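Local structure of acetylxylan esterase / glucomannan deacetylase (Cellvibrio japonicus, 2W9X) at residues 286-290 with 316-320. The protein removes acetyl groups from plant cell wall polysaccharides, deacetylating xylan and, with a large preference, glucomannan. Residues are numbered along the deposited sequence.
Sequences RAQFI and GLHQV
In the SGNH-hydrolase (GDSL-type) domain, the end of a beta-alpha-beta crossover brings the start of strand 320-325, the outermost of the parallel sheet within this chain, parallel to strand 288-294. Gly316 ends helix 300-314 in a Schellman motif; its phi of 103° would press a CB against the preceding carbonyl, so glycine fits. Leu317 points its apolar side chain toward 286-290, Leu317 CD2 lying 4.2 Å from Phe289 CD2 in a buried place. His318 packs on Val324 of the second subunit. Gln319 centres an inverse gamma turn, with a weak 2.8 Å hydrogen bond from Val320 N to His318 O. The long Gln319 side chain, chi1 p, brings its CG methylene 3.4 Å from Ala287 O, while Gln319 O accepts a 2.9 Å hydrogen bond from Phe289 N (170°). Extended Val320 pairs with Phe289 at CA-CA 4.6 Å, both side chains on one sheet face, where the large Phe289 ring fills space against Val277 and Leu280 of helix 262-283. Beta-branched Val320 suits a strand: Val320 CG2 sits 3.9 Å from Phe289 CB, and Val320 CA 3.4 Å from Phe289 O in a CA-H...O contact.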
loop_
_atom_site.group_PDB
_atom_site.type_symbol
_atom_site.label_atom_id
_atom_site.label_comp_id
_atom_site.label_asym_id
_atom_site.label_seq_id
_atom_site.Cartn_x
_atom_site.Cartn_y
_atom_site.Cartn_z
ATOM N N ARG B 286 -14.786 -3.211 7.435
ATOM C CA ARG B 286 -13.800 -2.276 8.002
ATOM C C ARG B 286 -12.307 -2.655 7.817
ATOM O O ARG B 286 -11.438 -1.770 7.789
ATOM C CB ARG B 286 -14.139 -1.964 9.485
ATOM C CG ARG B 286 -13.657 -2.957 10.587
ATOM C CD ARG B 286 -14.388 -2.638 11.919
ATOM N NE ARG B 286 -13.853 -3.339 13.096
ATOM C CZ ARG B 286 -13.993 -2.925 14.362
ATOM N NH1 ARG B 286 -14.631 -1.791 14.640
ATOM N NH2 ARG B 286 -13.476 -3.637 15.360
ATOM N N ALA B 287 -12.029 -3.952 7.670
ATOM C CA ALA B 287 -10.661 -4.479 7.608
ATOM C C ALA B 287 -9.821 -3.858 6.502
ATOM O O ALA B 287 -10.252 -3.745 5.357
ATOM C CB ALA B 287 -10.684 -5.986 7.452
ATOM N N GLN B 288 -8.614 -3.442 6.874
ATOM C CA GLN B 288 -7.621 -2.989 5.918
ATOM C C GLN B 288 -6.485 -4.016 5.884
ATOM O O GLN B 288 -6.049 -4.514 6.931
ATOM C CB GLN B 288 -7.158 -1.566 6.265
ATOM C CG GLN B 288 -8.338 -0.593 6.344
ATOM C CD GLN B 288 -7.934 0.868 6.413
ATOM O OE1 GLN B 288 -7.169 1.360 5.574
ATOM N NE2 GLN B 288 -8.467 1.580 7.405
ATOM N N PHE B 289 -6.042 -4.352 4.672
ATOM C CA PHE B 289 -5.212 -5.529 4.438
ATOM C C PHE B 289 -3.768 -5.148 4.113
ATOM O O PHE B 289 -3.512 -4.187 3.386
ATOM C CB PHE B 289 -5.791 -6.379 3.290
ATOM C CG PHE B 289 -7.162 -6.955 3.579
ATOM C CD1 PHE B 289 -7.298 -8.170 4.225
ATOM C CD2 PHE B 289 -8.321 -6.266 3.198
ATOM C CE1 PHE B 289 -8.576 -8.697 4.489
ATOM C CE2 PHE B 289 -9.586 -6.788 3.443
ATOM C CZ PHE B 289 -9.713 -8.000 4.097
ATOM N N ILE B 290 -2.833 -5.910 4.669
ATOM C CA ILE B 290 -1.413 -5.751 4.350
ATOM C C ILE B 290 -0.867 -7.097 3.904
ATOM O O ILE B 290 -0.862 -8.052 4.667
ATOM C CB ILE B 290 -0.603 -5.196 5.535
ATOM C CG1 ILE B 290 -1.118 -3.800 5.933
ATOM C CG2 ILE B 290 0.905 -5.128 5.185
ATOM C CD1 ILE B 290 -0.473 -3.229 7.183
ATOM N N GLY B 316 -12.042 -3.027 -7.230
ATOM C CA GLY B 316 -12.736 -2.092 -6.349
ATOM C C GLY B 316 -12.459 -2.244 -4.864
ATOM O O GLY B 316 -13.103 -1.578 -4.058
ATOM N N LEU B 317 -11.516 -3.116 -4.500
ATOM C CA LEU B 317 -11.111 -3.296 -3.112
ATOM C C LEU B 317 -9.783 -2.582 -2.907
ATOM O O LEU B 317 -8.708 -3.154 -3.119
ATOM C CB LEU B 317 -10.974 -4.785 -2.755
ATOM C CG LEU B 317 -10.961 -5.168 -1.260
ATOM C CD1 LEU B 317 -11.446 -6.604 -1.100
ATOM C CD2 LEU B 317 -9.589 -4.997 -0.607
ATOM N N HIS B 318 -9.857 -1.324 -2.507
ATOM C CA HIS B 318 -8.688 -0.496 -2.553
ATOM C C HIS B 318 -7.871 -0.528 -1.262
ATOM O O HIS B 318 -6.697 -0.171 -1.277
ATOM C CB HIS B 318 -9.070 0.927 -2.964
ATOM C CG HIS B 318 -9.886 0.994 -4.226
ATOM N ND1 HIS B 318 -9.360 0.735 -5.477
ATOM C CD2 HIS B 318 -11.192 1.316 -4.425
ATOM C CE1 HIS B 318 -10.305 0.893 -6.387
ATOM N NE2 HIS B 318 -11.425 1.246 -5.777
ATOM N N GLN B 319 -8.475 -0.987 -0.160
ATOM C CA GLN B 319 -7.802 -0.953 1.159
ATOM C C GLN B 319 -6.818 -2.115 1.338
ATOM O O GLN B 319 -6.912 -2.920 2.259
ATOM C CB GLN B 319 -8.814 -0.831 2.325
ATOM C CG GLN B 319 -9.848 -1.971 2.455
ATOM C CD GLN B 319 -11.117 -1.723 1.663
ATOM O OE1 GLN B 319 -11.100 -1.686 0.433
ATOM N NE2 GLN B 319 -12.241 -1.565 2.371
ATOM N N VAL B 320 -5.869 -2.194 0.418
ATOM C CA VAL B 320 -4.884 -3.251 0.433
ATOM C C VAL B 320 -3.525 -2.667 0.020
ATOM O O VAL B 320 -3.433 -1.802 -0.866
ATOM C CB VAL B 320 -5.360 -4.495 -0.410
ATOM C CG1 VAL B 320 -5.673 -4.108 -1.848
ATOM C CG2 VAL B 320 -4.364 -5.680 -0.324
#